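Local coordinates for protein cell Inhibiting Factor (CifBp) (Burkholderia pseudomallei, PDB 3GQM) that deamidates a specific glutamine side chain of host NEDD8 to glutamate, shutting down cullin-RING ubiquitin ligases and arresting the host cell cycle, at residues Cys104-Ser107 and Ala108-Phe112; Ile111-Leu114 and Met115-Asp119; Pro121-Pro124 and Thr125-Glu128; Ala136-Val139 and Asn140-Asp143; Phe262-Phe265 and Gln266-Gln270. One frame throughout, in Å; residues are numbered along the deposited sequence.

Contact 1 of 5, residues Cys104-Ser107 and Ala108-Phe112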
# COMPACT_ATOMS: atom_id res chain seq x y z
N CYS A 104 -6.03 -1.26 4.03
CA CYS A 104 -4.90 -1.81 3.29
C CYS A 104 -5.07 -1.80 1.76
O CYS A 104 -4.14 -1.41 1.04
CB CYS A 104 -4.59 -3.22 3.76
SG CYS A 104 -5.90 -4.39 3.34
N GLY A 105 -6.23 -2.22 1.27
CA GLY A 105 -6.47 -2.29 -0.20
C GLY A 105 -6.42 -0.90 -0.83
O GLY A 105 -5.82 -0.71 -1.89
N LEU A 106 -7.00 0.06 -0.14
CA LEU A 106 -7.09 1.42 -0.61
C LEU A 106 -5.73 2.13 -0.59
O LEU A 106 -5.45 2.92 -1.51
CB LEU A 106 -8.11 2.20 0.24
CG LEU A 106 -8.48 3.62 -0.28
CD1 LEU A 106 -9.24 3.51 -1.61
CD2 LEU A 106 -9.29 4.41 0.74
N SER A 107 -4.91 1.88 0.45
CA SER A 107 -3.55 2.45 0.49
C SER A 107 -2.64 1.84 -0.57
O SER A 107 -1.98 2.57 -1.33
CB SER A 107 -2.90 2.36 1.88
OG SER A 107 -2.72 0.98 2.28
N ALA A 108 -2.67 0.50 -0.70
CA ALA A 108 -1.83 -0.18 -1.67
C ALA A 108 -2.26 0.17 -3.11
O ALA A 108 -1.40 0.42 -3.98
CB ALA A 108 -1.86 -1.73 -1.45
N ASN A 109 -3.56 0.15 -3.39
CA ASN A 109 -4.04 0.45 -4.74
C ASN A 109 -3.64 1.88 -5.19
O ASN A 109 -3.13 2.06 -6.26
CB ASN A 109 -5.56 0.25 -4.82
CG ASN A 109 -5.96 -1.21 -4.89
OD1 ASN A 109 -5.16 -2.09 -5.19
ND2 ASN A 109 -7.19 -1.47 -4.55
N ASN A 110 -3.84 2.86 -4.34
CA ASN A 110 -3.51 4.25 -4.65
C ASN A 110 -2.03 4.61 -4.70
O ASN A 110 -1.59 5.31 -5.61
CB ASN A 110 -4.30 5.17 -3.72
CG ASN A 110 -5.76 5.25 -4.16
OD1 ASN A 110 -6.02 5.61 -5.31
ND2 ASN A 110 -6.71 4.83 -3.29
N ILE A 111 -1.24 4.11 -3.73
CA ILE A 111 0.23 4.32 -3.81
C ILE A 111 0.84 3.60 -5.02
O ILE A 111 1.79 4.11 -5.65
CB ILE A 111 0.94 3.93 -2.48
CG1 ILE A 111 0.56 4.96 -1.38
CG2 ILE A 111 2.47 3.84 -2.72
CD1 ILE A 111 0.75 4.45 0.08
N PHE A 112 0.30 2.43 -5.34
CA PHE A 112 0.67 1.75 -6.59
C PHE A 112 0.45 2.64 -7.84
O PHE A 112 1.35 2.73 -8.69
CB PHE A 112 -0.13 0.45 -6.76
CG PHE A 112 0.26 -0.38 -7.99
CD1 PHE A 112 1.25 -1.39 -7.89
CD2 PHE A 112 -0.36 -0.13 -9.25
CE1 PHE A 112 1.63 -2.16 -9.00
CE2 PHE A 112 -0.02 -0.89 -10.38
CZ PHE A 112 0.99 -1.91 -10.27
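With CG anti to its carbonyl carbon (chi1 -76°), Asn110 folds its amide back toward Leu106, whose own CG lies anti to the backbone N. This first part of helix 104-116 opens with Cys104, the inferred active-site cysteine of a papain-like (clan CA) fold; as in such enzymes, the cysteine sits at the helix start, its side chain about 3 Å, nearest atoms, from that of His159, also an inferred active-site residue. Regular i to i+4 bonds tie the turns together, among them Ala108 N to Cys104 O (3.0 Å) and Ile111 N to Ser107 O (2.9 Å). Leu106 O is gripped twice: Asn110 N and Asn110 ND2 reach it from opposite faces of its carbonyl plane. Asparagine suits this buried place because its amide has further uses: ND2 also meets Asn55 O, and OD1 takes a bond from Arg65. Asn109 sends OD1 to Lys160, while Ser107 OG bonds Ser180 next to the inferred active-site Gln179. Small Ala108 lets the helix lie close on Ile151 and Leu162 of the sheet. The bond from Asn110 ND2 to Leu106 O is 2.9 Å but bent, with an N-H...O angle of 136°, and Leu106 CD1 lies 3.3 Å from the same ND2.

Contact 2 of 5, residues Ile111-Leu114 and Met115-Asp119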
# COMPACT_ATOMS: atom_id res chain seq x y z
N ILE A 111 -1.24 4.11 -3.73
CA ILE A 111 0.23 4.32 -3.81
C ILE A 111 0.84 3.60 -5.02
O ILE A 111 1.79 4.11 -5.65
CB ILE A 111 0.94 3.93 -2.48
CG1 ILE A 111 0.56 4.96 -1.38
CG2 ILE A 111 2.47 3.84 -2.72
CD1 ILE A 111 0.75 4.45 0.08
N PHE A 112 0.30 2.43 -5.34
CA PHE A 112 0.67 1.75 -6.59
C PHE A 112 0.45 2.64 -7.84
O PHE A 112 1.35 2.73 -8.69
CB PHE A 112 -0.13 0.45 -6.76
CG PHE A 112 0.26 -0.38 -7.99
CD1 PHE A 112 1.25 -1.39 -7.89
CD2 PHE A 112 -0.36 -0.13 -9.25
CE1 PHE A 112 1.63 -2.16 -9.00
CE2 PHE A 112 -0.02 -0.89 -10.38
CZ PHE A 112 0.99 -1.91 -10.27
N LYS A 113 -0.76 3.21 -7.99
CA LYS A 113 -1.05 4.14 -9.08
C LYS A 113 -0.10 5.33 -9.01
O LYS A 113 0.52 5.67 -10.04
CB LYS A 113 -2.53 4.61 -9.04
CG LYS A 113 -3.55 3.49 -9.49
CD LYS A 113 -5.02 3.94 -9.21
CE LYS A 113 -5.40 5.24 -10.00
NZ LYS A 113 -5.65 4.85 -11.40
N LEU A 114 0.04 5.93 -7.81
CA LEU A 114 0.99 7.06 -7.65
C LEU A 114 2.40 6.75 -8.17
O LEU A 114 3.02 7.59 -8.83
CB LEU A 114 1.11 7.54 -6.20
CG LEU A 114 1.72 8.93 -5.95
CD1 LEU A 114 0.83 10.01 -6.48
CD2 LEU A 114 1.92 9.18 -4.50
N MET A 115 2.90 5.56 -7.90
CA MET A 115 4.27 5.21 -8.30
C MET A 115 4.42 4.94 -9.81
O MET A 115 5.43 5.32 -10.39
CB MET A 115 4.72 3.99 -7.49
CG MET A 115 4.84 4.30 -6.00
SD MET A 115 5.30 2.88 -5.02
CE MET A 115 6.88 2.46 -5.78
N THR A 116 3.42 4.27 -10.41
CA THR A 116 3.54 3.68 -11.74
C THR A 116 2.96 4.51 -12.87
O THR A 116 3.32 4.30 -14.00
CB THR A 116 2.82 2.30 -11.80
OG1 THR A 116 1.46 2.45 -11.40
CG2 THR A 116 3.51 1.27 -10.87
N GLU A 117 2.06 5.44 -12.59
CA GLU A 117 1.32 6.14 -13.67
C GLU A 117 2.11 7.31 -14.26
O GLU A 117 2.87 7.98 -13.57
CB GLU A 117 -0.05 6.66 -13.20
CG GLU A 117 -1.09 5.55 -13.13
CD GLU A 117 -2.45 5.99 -12.60
OE1 GLU A 117 -2.58 7.07 -11.95
OE2 GLU A 117 -3.41 5.20 -12.81
N LYS A 118 1.87 7.56 -15.53
CA LYS A 118 2.41 8.75 -16.17
C LYS A 118 1.19 9.44 -16.76
O LYS A 118 0.57 10.28 -16.12
CB LYS A 118 3.42 8.30 -17.23
CG LYS A 118 4.44 9.31 -17.63
CD LYS A 118 3.93 10.32 -18.63
CE LYS A 118 5.07 10.79 -19.54
NZ LYS A 118 6.41 10.52 -18.93
N ASP A 119 0.82 9.00 -17.96
CA ASP A 119 -0.29 9.58 -18.67
C ASP A 119 -1.34 8.52 -19.08
O ASP A 119 -2.42 8.88 -19.57
CB ASP A 119 0.21 10.45 -19.85
CG ASP A 119 1.26 9.74 -20.73
OD1 ASP A 119 1.57 8.52 -20.57
OD2 ASP A 119 1.78 10.41 -21.64
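Lys113 and Glu117 meet in a salt bridge where helix 104-116 ends, Lys113 NZ lying 2.7 Å from Glu117 OE2 on the syn side of the carboxylate. The lysine chain is bent at chi3 and chi4 (61° and 77°), which curls its ammonium round to the glutamate one turn on. On the neighbouring side of the helix the packing is apolar and close. Thr116 CG2 stands over the centre of the Phe112 ring, a CH-pi contact 4.2 Å from the centroid, and Ile111 CG2 touches Met115 SD at 3.8 Å; the Met115 side chain also packs on Phe265 and Tyr260. Threonine serves both needs here, since its OG1 turns back to Phe112 O (2.7 Å), which Thr116 N reaches from the other face of the carbonyl plane (3.1 Å). Beyond Glu117, the first residue to leave helical angles, the chain loosens: Lys118 and Asp119 are exposed and leave this contact altogether. The buried ion pair has further partners, NZ bonding the carbonyls of Tyr58, Thr60 and Ile122, and the carboxylate the amides of Leu62 and Ile122. So many partners imply that both groups are probably charged, and the surrounding carbonyls and amides would help to stabilise the charges in this buried setting.

Contact 3 of 5, residues Pro121-Pro124 and Thr125-Glu128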
# COMPACT_ATOMS: atom_id res chain seq x y z
N PRO A 121 -3.77 5.62 -17.45
CA PRO A 121 -4.34 5.12 -16.18
C PRO A 121 -4.05 3.63 -15.98
O PRO A 121 -4.01 2.87 -16.94
CB PRO A 121 -5.84 5.37 -16.34
CG PRO A 121 -5.91 6.49 -17.38
CD PRO A 121 -4.82 6.15 -18.34
N ILE A 122 -3.80 3.24 -14.74
CA ILE A 122 -3.59 1.83 -14.41
C ILE A 122 -4.55 1.47 -13.26
O ILE A 122 -4.67 2.19 -12.27
CB ILE A 122 -2.13 1.51 -13.96
CG1 ILE A 122 -1.10 1.90 -15.04
CG2 ILE A 122 -1.94 -0.01 -13.68
CD1 ILE A 122 0.31 2.14 -14.46
N ASP A 123 -5.24 0.37 -13.44
CA ASP A 123 -6.20 -0.09 -12.47
C ASP A 123 -5.57 -1.30 -11.87
O ASP A 123 -5.53 -2.34 -12.51
CB ASP A 123 -7.51 -0.46 -13.17
CG ASP A 123 -8.59 -0.83 -12.19
OD1 ASP A 123 -8.32 -0.98 -10.95
OD2 ASP A 123 -9.71 -0.91 -12.68
N PRO A 124 -4.99 -1.13 -10.66
CA PRO A 124 -4.33 -2.22 -9.99
C PRO A 124 -5.32 -3.31 -9.65
O PRO A 124 -4.88 -4.40 -9.37
CB PRO A 124 -3.79 -1.58 -8.71
CG PRO A 124 -4.60 -0.34 -8.54
CD PRO A 124 -5.04 0.10 -9.84
N THR A 125 -6.63 -3.04 -9.63
CA THR A 125 -7.58 -4.14 -9.35
C THR A 125 -7.77 -5.09 -10.54
O THR A 125 -8.27 -6.20 -10.37
CB THR A 125 -8.96 -3.66 -8.82
OG1 THR A 125 -9.62 -2.90 -9.83
CG2 THR A 125 -8.78 -2.80 -7.61
N SER A 126 -7.34 -4.65 -11.74
CA SER A 126 -7.55 -5.45 -12.96
C SER A 126 -6.28 -6.00 -13.61
O SER A 126 -6.38 -6.86 -14.51
CB SER A 126 -8.34 -4.64 -13.99
OG SER A 126 -7.66 -3.45 -14.33
N ILE A 127 -5.10 -5.54 -13.19
CA ILE A 127 -3.87 -6.12 -13.72
C ILE A 127 -3.79 -7.65 -13.47
O ILE A 127 -4.54 -8.20 -12.68
CB ILE A 127 -2.59 -5.37 -13.20
CG1 ILE A 127 -2.58 -5.29 -11.66
CG2 ILE A 127 -2.47 -3.98 -13.86
CD1 ILE A 127 -1.29 -4.69 -11.05
N GLU A 128 -2.87 -8.32 -14.17
CA GLU A 128 -2.69 -9.76 -14.01
C GLU A 128 -1.86 -10.11 -12.77
O GLU A 128 -0.75 -9.63 -12.61
CB GLU A 128 -2.00 -10.33 -15.26
CG GLU A 128 -2.53 -11.70 -15.68
CD GLU A 128 -3.67 -11.59 -16.68
OE1 GLU A 128 -3.39 -11.46 -17.89
OE2 GLU A 128 -4.86 -11.65 -16.27
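The Asp123 carboxylate is the flat group here, and Thr125 comes to one face of it. Thr125 N (3.0 Å) and Thr125 OG1 (2.6 Å) both reach Asp123 OD1 from above the same side of the plane. The carbonyl plane of the same residue is also approached on a single face, by Ser126 N and Ser126 OG, each 3.0 Å from Asp123 O. The amide lies well above that plane, the hydroxyl only tilted from it. Two oxygens of one aspartate thus take two full bonds each, and the bond from Thr125 N to Asp123 OD1 makes an Asx turn. Asp123 CG is anti to the backbone N (chi1 -175°), which swings the carboxylate forward over the next residues. Aspartate suits the place through its short reach, and Pro124, with phi fixed near -64°, holds the bend that brings Thr125 and Ser126 round. A third, weak bond to Asp123 O, 3.3 Å from Ile127 N, continues the turn. On the inner side, Ile122 CG2 and Ile127 CG2 meet at 4.0 Å, two branched apolar chains closing beneath the polar bend. The loop lies along helix 104-116, Pro124 on Lys113, Thr125 on Asn109 and Ile127 on Phe112, while Ile122 and Ile127 also touch His258 and Ala256 of strand 253-260.

Contact 4 of 5, residues Ala136-Val139 and Asn140-Asp143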
# COMPACT_ATOMS: atom_id res chain seq x y z
N ALA A 136 10.86 -15.34 -5.11
CA ALA A 136 12.26 -15.37 -5.56
C ALA A 136 12.36 -15.61 -7.06
O ALA A 136 13.15 -14.98 -7.73
CB ALA A 136 13.08 -16.41 -4.81
N GLU A 137 11.51 -16.51 -7.56
CA GLU A 137 11.52 -16.87 -8.96
C GLU A 137 11.24 -15.62 -9.75
O GLU A 137 12.00 -15.25 -10.66
CB GLU A 137 10.44 -17.92 -9.27
CG GLU A 137 10.55 -18.49 -10.67
CD GLU A 137 9.49 -19.54 -11.02
OE1 GLU A 137 8.60 -19.84 -10.18
OE2 GLU A 137 9.55 -20.05 -12.16
N HIS A 138 10.16 -14.95 -9.36
CA HIS A 138 9.73 -13.74 -10.05
C HIS A 138 10.76 -12.60 -10.03
O HIS A 138 11.10 -12.06 -11.08
CB HIS A 138 8.36 -13.27 -9.57
CG HIS A 138 7.85 -12.11 -10.35
ND1 HIS A 138 7.38 -12.23 -11.64
CD2 HIS A 138 7.80 -10.79 -10.05
CE1 HIS A 138 7.03 -11.04 -12.09
NE2 HIS A 138 7.27 -10.15 -11.14
N VAL A 139 11.27 -12.27 -8.85
CA VAL A 139 12.26 -11.19 -8.72
C VAL A 139 13.49 -11.47 -9.58
O VAL A 139 14.03 -10.56 -10.21
CB VAL A 139 12.72 -10.92 -7.23
CG1 VAL A 139 13.80 -9.82 -7.16
CG2 VAL A 139 11.53 -10.49 -6.36
N ASN A 140 13.90 -12.73 -9.65
CA ASN A 140 15.03 -13.10 -10.47
C ASN A 140 14.84 -12.88 -11.97
O ASN A 140 15.80 -12.94 -12.71
CB ASN A 140 15.44 -14.55 -10.23
CG ASN A 140 16.12 -14.74 -8.90
OD1 ASN A 140 16.64 -13.78 -8.31
ND2 ASN A 140 16.11 -15.98 -8.41
N THR A 141 13.60 -12.61 -12.40
CA THR A 141 13.34 -12.28 -13.80
C THR A 141 13.31 -10.77 -14.08
O THR A 141 13.28 -10.36 -15.23
CB THR A 141 12.05 -12.96 -14.32
OG1 THR A 141 10.90 -12.21 -13.88
CG2 THR A 141 11.97 -14.40 -13.81
N LEU A 142 13.33 -9.94 -13.03
CA LEU A 142 13.19 -8.49 -13.18
C LEU A 142 14.47 -7.78 -13.63
O LEU A 142 15.56 -8.13 -13.21
CB LEU A 142 12.68 -7.88 -11.86
CG LEU A 142 11.39 -8.47 -11.27
CD1 LEU A 142 10.94 -7.69 -10.05
CD2 LEU A 142 10.31 -8.51 -12.28
N ASP A 143 14.32 -6.77 -14.48
CA ASP A 143 15.46 -6.03 -15.02
C ASP A 143 16.20 -5.35 -13.86
O ASP A 143 15.60 -4.60 -13.08
CB ASP A 143 14.92 -5.01 -16.00
CG ASP A 143 15.97 -4.40 -16.90
OD1 ASP A 143 17.07 -4.02 -16.43
OD2 ASP A 143 15.65 -4.25 -18.10
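Thr141 bends back on His138 and Glu137, and its side chain can be followed atom by atom. Thr141 CB sits 3.5 Å from His138 O. From it Thr141 OG1, placed between the backbone N and the carbonyl carbon (chi1 79°), gives a hydrogen bond of 2.8 Å to His138 O, in the carbonyl plane and on a lone pair. The other branch, Thr141 CG2, points back along the chain and comes 3.3 Å from Glu137 O. Thr141 N also bonds His138 O, i to i+3, at 2.9 Å, but from well above the carbonyl plane, so one oxygen is gripped by two donors of a single residue. Threonine suits this place because its hydroxyl gives His138 O a second donor, in the carbonyl plane.

Next to it, Leu142 CD2 comes within 3.6 Å of His138 NE2, approaching the imidazole obliquely; the polar task of NE2 is its hydrogen bond to Ser257. Leu142 CD1 lies 4.0 Å from Val139 CA, and the side chains of both residues also touch Arg173. Asn140, also exposed, is held by its backbone: Asn140 N bonds Ala136 O at 3.1 Å, an i to i+4 bond. Leu142 N then bonds Val139 O at 3.0 Å, closing a type I beta turn from Val139 to Leu142. At the surface, this turn leads the chain from the region of short helix 135-139 toward strand 147-154 of the antiparallel sheet.

Contact 5 of 5, residues Phe262-Phe265 and Gln266-Gln270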
# COMPACT_ATOMS: atom_id res chain seq x y z
N PHE A 262 11.27 6.32 -11.54
CA PHE A 262 11.43 7.08 -10.30
C PHE A 262 11.11 8.58 -10.32
O PHE A 262 10.53 9.12 -9.37
CB PHE A 262 12.82 6.85 -9.70
CG PHE A 262 12.99 7.47 -8.37
CD1 PHE A 262 12.41 6.88 -7.24
CD2 PHE A 262 13.70 8.68 -8.24
CE1 PHE A 262 12.52 7.47 -5.98
CE2 PHE A 262 13.84 9.29 -7.00
CZ PHE A 262 13.26 8.70 -5.86
N ARG A 263 11.52 9.27 -11.36
CA ARG A 263 11.22 10.72 -11.44
C ARG A 263 9.74 10.97 -11.64
O ARG A 263 9.22 11.97 -11.15
CB ARG A 263 11.97 11.41 -12.60
CG ARG A 263 13.48 11.51 -12.37
CD ARG A 263 14.10 12.46 -13.45
NE ARG A 263 15.56 12.45 -13.43
CZ ARG A 263 16.28 13.01 -12.46
NH1 ARG A 263 17.60 12.97 -12.52
NH2 ARG A 263 15.68 13.62 -11.43
N GLN A 264 9.07 10.09 -12.36
CA GLN A 264 7.58 10.23 -12.56
C GLN A 264 6.88 10.08 -11.24
O GLN A 264 5.99 10.90 -10.92
CB GLN A 264 7.03 9.19 -13.56
CG GLN A 264 5.63 9.55 -14.08
CD GLN A 264 5.56 11.01 -14.58
OE1 GLN A 264 6.38 11.46 -15.36
NE2 GLN A 264 4.59 11.75 -14.10
N PHE A 265 7.33 9.07 -10.45
CA PHE A 265 6.83 8.89 -9.07
C PHE A 265 6.95 10.18 -8.22
O PHE A 265 5.99 10.63 -7.57
CB PHE A 265 7.56 7.71 -8.37
CG PHE A 265 7.27 7.59 -6.86
CD1 PHE A 265 6.00 7.86 -6.34
CD2 PHE A 265 8.26 7.16 -5.99
CE1 PHE A 265 5.75 7.78 -4.98
CE2 PHE A 265 8.01 7.06 -4.61
CZ PHE A 265 6.75 7.36 -4.10
N GLN A 266 8.16 10.73 -8.21
CA GLN A 266 8.44 11.97 -7.47
C GLN A 266 7.54 13.05 -7.98
O GLN A 266 6.94 13.79 -7.22
CB GLN A 266 9.88 12.39 -7.71
CG GLN A 266 10.90 11.50 -7.06
CD GLN A 266 12.27 12.13 -7.19
OE1 GLN A 266 12.84 12.17 -8.27
NE2 GLN A 266 12.79 12.63 -6.09
N ARG A 267 7.42 13.11 -9.29
CA ARG A 267 6.60 14.12 -9.92
C ARG A 267 5.11 13.95 -9.53
O ARG A 267 4.46 14.93 -9.13
CB ARG A 267 6.82 14.08 -11.45
CG ARG A 267 6.38 15.35 -12.14
CD ARG A 267 6.88 15.42 -13.62
NE ARG A 267 6.70 16.78 -14.16
CZ ARG A 267 7.47 17.86 -13.92
NH1 ARG A 267 8.56 17.81 -13.14
NH2 ARG A 267 7.16 19.01 -14.47
N ASN A 268 4.58 12.74 -9.60
CA ASN A 268 3.18 12.52 -9.15
C ASN A 268 3.00 12.89 -7.71
O ASN A 268 2.00 13.55 -7.34
CB ASN A 268 2.72 11.07 -9.38
CG ASN A 268 2.70 10.69 -10.83
OD1 ASN A 268 2.56 11.57 -11.70
ND2 ASN A 268 2.81 9.36 -11.13
N ALA A 269 3.96 12.51 -6.86
CA ALA A 269 3.76 12.77 -5.43
C ALA A 269 3.85 14.27 -5.12
O ALA A 269 3.17 14.76 -4.19
CB ALA A 269 4.73 11.99 -4.55
N GLN A 270 4.70 14.99 -5.87
CA GLN A 270 4.89 16.44 -5.65
C GLN A 270 3.59 17.15 -5.99
O GLN A 270 3.11 17.99 -5.24
CB GLN A 270 6.05 17.02 -6.48
O HOH W 1 13.17 13.97 -10.34
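Gln266 lays its side chain against the Phe262 ring, the amide and ring planes 32° apart, in the first turns of helix 262-273, which follows edge strand 253-260 of the antiparallel sheet. Gln266 CG stands over the ring face, a CH-pi contact 4.1 Å from the centroid, and the amide lies past the CE2 corner, Gln266 CD being 3.3 Å from Phe262 CE2. Glutamine suits this border between core and solvent: its CG methylene lies on the aromatic ring, while its amide reaches polar surroundings. On another side, Gln264 and Asn268 turn their amides 55° apart. The Gln264 chain, bent at chi2 (49°), brings NE2 to Asn268 OD1 at 3.1 Å; the acceptor lies in the Gln264 amide plane, whereas the donor stands above the carbonyl plane of Asn268. The stronger ties of Asn268 are those of ND2, which bonds Glu117 O and Leu114 O, joining this helix to the end of helix 104-116. Phe265 turns inward onto Leu114 and Met115, beside small Ala269, whose methyl also packs on Leu114. On the solvent side a water bridges two side chains, accepting from Arg263 NH2 at the edge of the guanidinium and donating to Gln266 OE1, each bond 2.8 Å.

How the contacts relate
Contacts 1 and 2 are buried and share helix 104-116, overlapping at Ile111 and Phe112; contact 1 carries the inferred catalytic cysteine at its start, contact 2 the ion pair at its end. Contact 3 is a surface loop laid back along that helix: Ile122 bonds Lys113 and Glu117 through its backbone, and Ile127 packs on Phe112. Contact 5, partly buried, meets contact 2 through Asn268, its outer side given over to glutamine, arginine and water. Contact 4 stands apart at the surface, its centre 20 Å or more from the others. Buried amides and an ion pair mark contacts 1 and 2; in contacts 3 and 4 the side-chain donors are hydroxyls, as is one in contact 2.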